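Local coordinates for protein glutaredoxin-2 (Vaccinia virus, PDB 2G2Q) that transfers oxidising equivalents between thiols and disulfides in the viral pathway that forms disulfide bonds in virion membrane proteins, at residues 74-88 against 107-119. Numbering follows the deposited sequence.
Sequences FKYNPQTKQMAFVDI and LKSEIEKATYGVW. With SO4 (sulfate ion), chain D.
Lys75 ties the β-hairpin 74-85 to the end of helix 104-113. Its chain leaves with CG anti to the backbone N (chi1 -178°) and bends at chi3, carrying NZ to two backbone carbonyls: Ile111 O at 2.7 Å, met nearly along the C=O axis, and Ala114 O at 2.9 Å, met in the carbonyl plane on a lone pair. A sulfate, probably from the crystallisation liquor, takes a third bond from NZ through O2, while its O1 accepts from Tyr116 OH at 2.7 Å; Asn3 and Tyr30 also bind it. Backbone pairing is short: Met83 N to Gly117 O and Gly117 N to Met83 O form one antiparallel hydrogen-bonded pair, adding 116-117 to the edge of the sheet. Beyond it one water links Phe85 N to Thr115 O, and a second joins Asp87 N to the helix carbonyl Glu110 O. The Tyr116 ring lies across Lys75, Asn77 and Gln82; the Gln82 amide passes beside Tyr116 CB, nearly parallel to the ring plane (18°), and it is Gln82 CB that meets the ring, obliquely, 3.8 Å from Tyr116 CD2. On the other face of the hairpin, selenomethionine Met83 sets CB over the six-membered ring of Trp119, a CH-pi contact, and the Phe85 ring meets the same indole obliquely, planes 40° apart. Toward the helix, Val86 divides its methyls: CG1 packs on Ile111 CG1 at 3.8 Å, CG2 on Ala114 CB. Ile88 CG2 and Leu107 CD1 extend this apolar seam, which Ile73 also lines. The contact thus joins the last helix and the C-terminal tail to the hairpin of this thioredoxin fold; the carbonyls at the helix end, and in the crystal the sulfate, would probably stabilise the buried lysine as a cation.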
# COMPACT_ATOMS: atom_id res chain seq x y z
N PHE A 74 2.70 0.02 -6.26
CA PHE A 74 3.05 -0.39 -7.60
C PHE A 74 4.21 0.46 -8.09
O PHE A 74 4.45 1.59 -7.63
CB PHE A 74 1.87 -0.22 -8.56
CG PHE A 74 0.70 -1.08 -8.22
CD1 PHE A 74 -0.25 -0.65 -7.30
CD2 PHE A 74 0.54 -2.30 -8.82
CE1 PHE A 74 -1.33 -1.45 -6.97
CE2 PHE A 74 -0.54 -3.10 -8.51
CZ PHE A 74 -1.48 -2.68 -7.57
N LYS A 75 4.93 -0.09 -9.05
CA LYS A 75 6.09 0.57 -9.61
C LYS A 75 5.80 0.67 -11.10
O LYS A 75 5.63 -0.35 -11.77
CB LYS A 75 7.36 -0.24 -9.29
CG LYS A 75 8.65 0.38 -9.79
CD LYS A 75 9.90 -0.35 -9.29
CE LYS A 75 10.11 -1.71 -9.96
NZ LYS A 75 11.30 -2.42 -9.39
N TYR A 76 5.68 1.90 -11.59
CA TYR A 76 5.40 2.14 -13.01
C TYR A 76 6.62 2.74 -13.72
O TYR A 76 7.22 3.72 -13.24
CB TYR A 76 4.19 3.07 -13.20
CG TYR A 76 3.84 3.27 -14.66
CD1 TYR A 76 3.48 2.19 -15.46
CD2 TYR A 76 3.90 4.54 -15.25
CE1 TYR A 76 3.15 2.35 -16.79
CE2 TYR A 76 3.57 4.72 -16.60
CZ TYR A 76 3.20 3.61 -17.36
OH TYR A 76 2.90 3.75 -18.72
N ASN A 77 6.96 2.16 -14.86
CA ASN A 77 8.03 2.70 -15.70
C ASN A 77 7.47 3.43 -16.90
O ASN A 77 7.08 2.79 -17.88
CB ASN A 77 9.03 1.61 -16.13
CG ASN A 77 10.23 2.17 -16.90
OD1 ASN A 77 10.09 3.00 -17.81
ND2 ASN A 77 11.40 1.73 -16.52
N PRO A 78 7.50 4.77 -16.87
CA PRO A 78 6.84 5.62 -17.89
C PRO A 78 7.48 5.53 -19.29
O PRO A 78 6.84 5.86 -20.31
CB PRO A 78 7.03 7.04 -17.34
CG PRO A 78 7.46 6.87 -15.91
CD PRO A 78 8.23 5.58 -15.88
N GLN A 79 8.73 5.10 -19.34
CA GLN A 79 9.44 4.99 -20.60
C GLN A 79 9.16 3.64 -21.27
O GLN A 79 8.85 3.59 -22.46
CB GLN A 79 10.93 5.19 -20.36
CG GLN A 79 11.28 6.59 -19.89
CD GLN A 79 11.68 7.50 -21.05
OE1 GLN A 79 10.97 7.60 -22.05
NE2 GLN A 79 12.84 8.15 -20.91
N THR A 80 9.28 2.55 -20.51
CA THR A 80 8.92 1.22 -21.04
C THR A 80 7.41 0.96 -21.02
O THR A 80 6.94 0.08 -21.72
CB THR A 80 9.59 0.06 -20.29
OG1 THR A 80 8.96 -0.12 -19.01
CG2 THR A 80 11.09 0.27 -20.14
N LYS A 81 6.67 1.70 -20.19
CA LYS A 81 5.22 1.52 -20.05
C LYS A 81 4.90 0.17 -19.40
O LYS A 81 3.89 -0.48 -19.72
CB LYS A 81 4.51 1.70 -21.40
CG LYS A 81 4.59 3.12 -21.94
CD LYS A 81 3.99 3.25 -23.34
CE LYS A 81 3.74 4.71 -23.68
NZ LYS A 81 3.66 4.96 -25.16
N GLN A 82 5.77 -0.25 -18.48
CA GLN A 82 5.63 -1.52 -17.80
C GLN A 82 5.32 -1.25 -16.36
O GLN A 82 5.62 -0.18 -15.84
CB GLN A 82 6.91 -2.31 -17.87
CG GLN A 82 7.13 -2.97 -19.19
CD GLN A 82 8.42 -3.73 -19.24
OE1 GLN A 82 8.42 -4.93 -19.49
NE2 GLN A 82 9.54 -3.04 -19.00
N MSE A 83 4.74 -2.26 -15.72
CA MSE A 83 4.22 -2.14 -14.38
C MSE A 83 4.79 -3.27 -13.52
O MSE A 83 5.10 -4.35 -14.02
CB MSE A 83 2.70 -2.22 -14.46
CG MSE A 83 2.00 -1.79 -13.24
SE MSE A 83 2.14 0.07 -12.81
CE MSE A 83 0.89 0.78 -14.21
N ALA A 84 4.94 -2.99 -12.23
CA ALA A 84 5.44 -3.95 -11.28
C ALA A 84 4.65 -3.94 -9.98
O ALA A 84 4.28 -2.89 -9.48
CB ALA A 84 6.91 -3.70 -11.02
N PHE A 85 4.40 -5.14 -9.45
CA PHE A 85 3.74 -5.33 -8.16
C PHE A 85 4.74 -5.44 -7.03
O PHE A 85 5.42 -6.43 -6.92
CB PHE A 85 3.01 -6.67 -8.18
CG PHE A 85 1.54 -6.55 -8.24
CD1 PHE A 85 0.80 -6.45 -7.06
CD2 PHE A 85 0.89 -6.54 -9.47
CE1 PHE A 85 -0.61 -6.34 -7.11
CE2 PHE A 85 -0.51 -6.42 -9.54
CZ PHE A 85 -1.26 -6.32 -8.36
N VAL A 86 4.82 -4.45 -6.15
CA VAL A 86 5.74 -4.58 -5.02
C VAL A 86 5.20 -5.49 -3.89
O VAL A 86 4.05 -5.35 -3.45
CB VAL A 86 6.16 -3.20 -4.48
CG1 VAL A 86 7.26 -3.34 -3.45
CG2 VAL A 86 6.63 -2.29 -5.63
N ASP A 87 6.05 -6.42 -3.44
CA ASP A 87 5.74 -7.31 -2.32
C ASP A 87 6.24 -6.76 -0.97
O ASP A 87 7.34 -7.09 -0.50
CB ASP A 87 6.27 -8.72 -2.58
CG ASP A 87 5.79 -9.73 -1.56
OD1 ASP A 87 6.13 -10.93 -1.69
OD2 ASP A 87 5.07 -9.33 -0.62
N ILE A 88 5.39 -5.95 -0.34
CA ILE A 88 5.76 -5.13 0.82
C ILE A 88 5.56 -5.74 2.21
O ILE A 88 6.01 -5.16 3.20
CB ILE A 88 5.01 -3.81 0.79
CG1 ILE A 88 3.50 -4.08 0.95
CG2 ILE A 88 5.36 -3.05 -0.47
CD1 ILE A 88 2.66 -2.84 1.00
N LEU A 107 11.88 -2.34 2.65
CA LEU A 107 10.97 -1.76 1.69
C LEU A 107 11.73 -1.33 0.42
O LEU A 107 11.28 -1.60 -0.69
CB LEU A 107 10.18 -0.59 2.30
CG LEU A 107 9.15 0.06 1.38
CD1 LEU A 107 8.08 -0.93 0.89
CD2 LEU A 107 8.51 1.25 2.05
N LYS A 108 12.88 -0.68 0.61
CA LYS A 108 13.72 -0.30 -0.52
C LYS A 108 14.06 -1.52 -1.39
O LYS A 108 13.85 -1.49 -2.61
CB LYS A 108 14.99 0.43 -0.08
CG LYS A 108 15.73 1.06 -1.26
CD LYS A 108 17.02 1.81 -0.88
CE LYS A 108 17.53 2.59 -2.12
NZ LYS A 108 18.66 3.55 -1.84
N SER A 109 14.58 -2.58 -0.76
CA SER A 109 14.89 -3.84 -1.45
C SER A 109 13.70 -4.36 -2.24
O SER A 109 13.85 -4.70 -3.42
CB SER A 109 15.32 -4.94 -0.47
OG SER A 109 16.40 -4.54 0.34
N GLU A 110 12.54 -4.46 -1.59
CA GLU A 110 11.35 -5.04 -2.20
C GLU A 110 10.90 -4.23 -3.42
O GLU A 110 10.46 -4.79 -4.44
CB GLU A 110 10.22 -5.18 -1.18
CG GLU A 110 10.56 -6.13 -0.01
CD GLU A 110 9.50 -6.14 1.10
OE1 GLU A 110 9.16 -7.24 1.59
OE2 GLU A 110 8.98 -5.06 1.47
N ILE A 111 11.00 -2.90 -3.31
CA ILE A 111 10.64 -2.00 -4.40
C ILE A 111 11.64 -2.17 -5.55
O ILE A 111 11.28 -2.14 -6.72
CB ILE A 111 10.65 -0.52 -3.94
CG1 ILE A 111 9.44 -0.24 -3.06
CG2 ILE A 111 10.66 0.43 -5.15
CD1 ILE A 111 9.59 1.09 -2.32
N GLU A 112 12.91 -2.36 -5.21
CA GLU A 112 13.93 -2.43 -6.22
C GLU A 112 13.93 -3.74 -7.00
O GLU A 112 14.27 -3.74 -8.17
CB GLU A 112 15.30 -2.07 -5.64
CG GLU A 112 15.41 -0.55 -5.41
CD GLU A 112 16.74 -0.14 -4.83
OE1 GLU A 112 17.22 0.96 -5.20
OE2 GLU A 112 17.31 -0.90 -4.01
N LYS A 113 13.51 -4.82 -6.36
CA LYS A 113 13.50 -6.17 -6.95
C LYS A 113 12.21 -6.49 -7.70
O LYS A 113 12.13 -7.49 -8.41
CB LYS A 113 13.69 -7.23 -5.86
CG LYS A 113 15.05 -7.26 -5.19
CD LYS A 113 14.93 -7.94 -3.81
CE LYS A 113 16.04 -8.96 -3.55
NZ LYS A 113 17.32 -8.41 -2.99
N ALA A 114 11.18 -5.67 -7.52
CA ALA A 114 9.89 -5.91 -8.14
C ALA A 114 10.03 -5.97 -9.67
O ALA A 114 10.53 -5.04 -10.29
CB ALA A 114 8.92 -4.82 -7.72
N THR A 115 9.57 -7.07 -10.27
CA THR A 115 9.76 -7.31 -11.69
C THR A 115 8.67 -6.69 -12.56
O THR A 115 7.50 -6.74 -12.21
CB THR A 115 9.83 -8.81 -12.02
OG1 THR A 115 8.58 -9.43 -11.67
CG2 THR A 115 10.99 -9.46 -11.28
N TYR A 116 9.08 -6.14 -13.70
CA TYR A 116 8.17 -5.51 -14.65
C TYR A 116 7.44 -6.47 -15.58
O TYR A 116 7.97 -7.52 -15.94
CB TYR A 116 8.94 -4.53 -15.53
CG TYR A 116 9.32 -3.28 -14.81
CD1 TYR A 116 10.66 -2.99 -14.57
CD2 TYR A 116 8.36 -2.40 -14.36
CE1 TYR A 116 11.02 -1.85 -13.90
CE2 TYR A 116 8.71 -1.27 -13.70
CZ TYR A 116 10.05 -0.99 -13.47
OH TYR A 116 10.40 0.15 -12.79
N GLY A 117 6.23 -6.07 -15.98
CA GLY A 117 5.47 -6.74 -17.02
C GLY A 117 4.43 -5.86 -17.67
O GLY A 117 4.07 -4.78 -17.17
N VAL A 118 3.95 -6.33 -18.82
CA VAL A 118 2.72 -5.79 -19.42
C VAL A 118 1.58 -6.74 -19.01
O VAL A 118 1.63 -7.95 -19.30
CB VAL A 118 2.84 -5.70 -20.97
CG1 VAL A 118 1.46 -5.59 -21.63
CG2 VAL A 118 3.74 -4.54 -21.38
N TRP A 119 0.58 -6.19 -18.31
CA TRP A 119 -0.63 -6.93 -17.93
C TRP A 119 -1.78 -6.50 -18.83
O TRP A 119 -2.07 -5.31 -18.92
CB TRP A 119 -1.00 -6.69 -16.45
CG TRP A 119 0.19 -6.67 -15.51
CD1 TRP A 119 1.34 -7.43 -15.59
CD2 TRP A 119 0.35 -5.85 -14.34
NE1 TRP A 119 2.19 -7.13 -14.55
CE2 TRP A 119 1.61 -6.16 -13.77
CE3 TRP A 119 -0.45 -4.88 -13.72
CZ2 TRP A 119 2.08 -5.53 -12.61
CZ3 TRP A 119 0.02 -4.27 -12.55
CH2 TRP A 119 1.27 -4.59 -12.02
S SO4 D . 13.59 0.35 -10.66
O1 SO4 D . 12.79 -0.37 -11.63
O2 SO4 D . 13.20 -0.04 -9.30
O3 SO4 D . 14.99 -0.01 -10.88
O4 SO4 D . 13.41 1.79 -10.84
O HOH W 1 5.56 -7.66 -10.60
O HOH W 2 8.81 -7.02 -4.61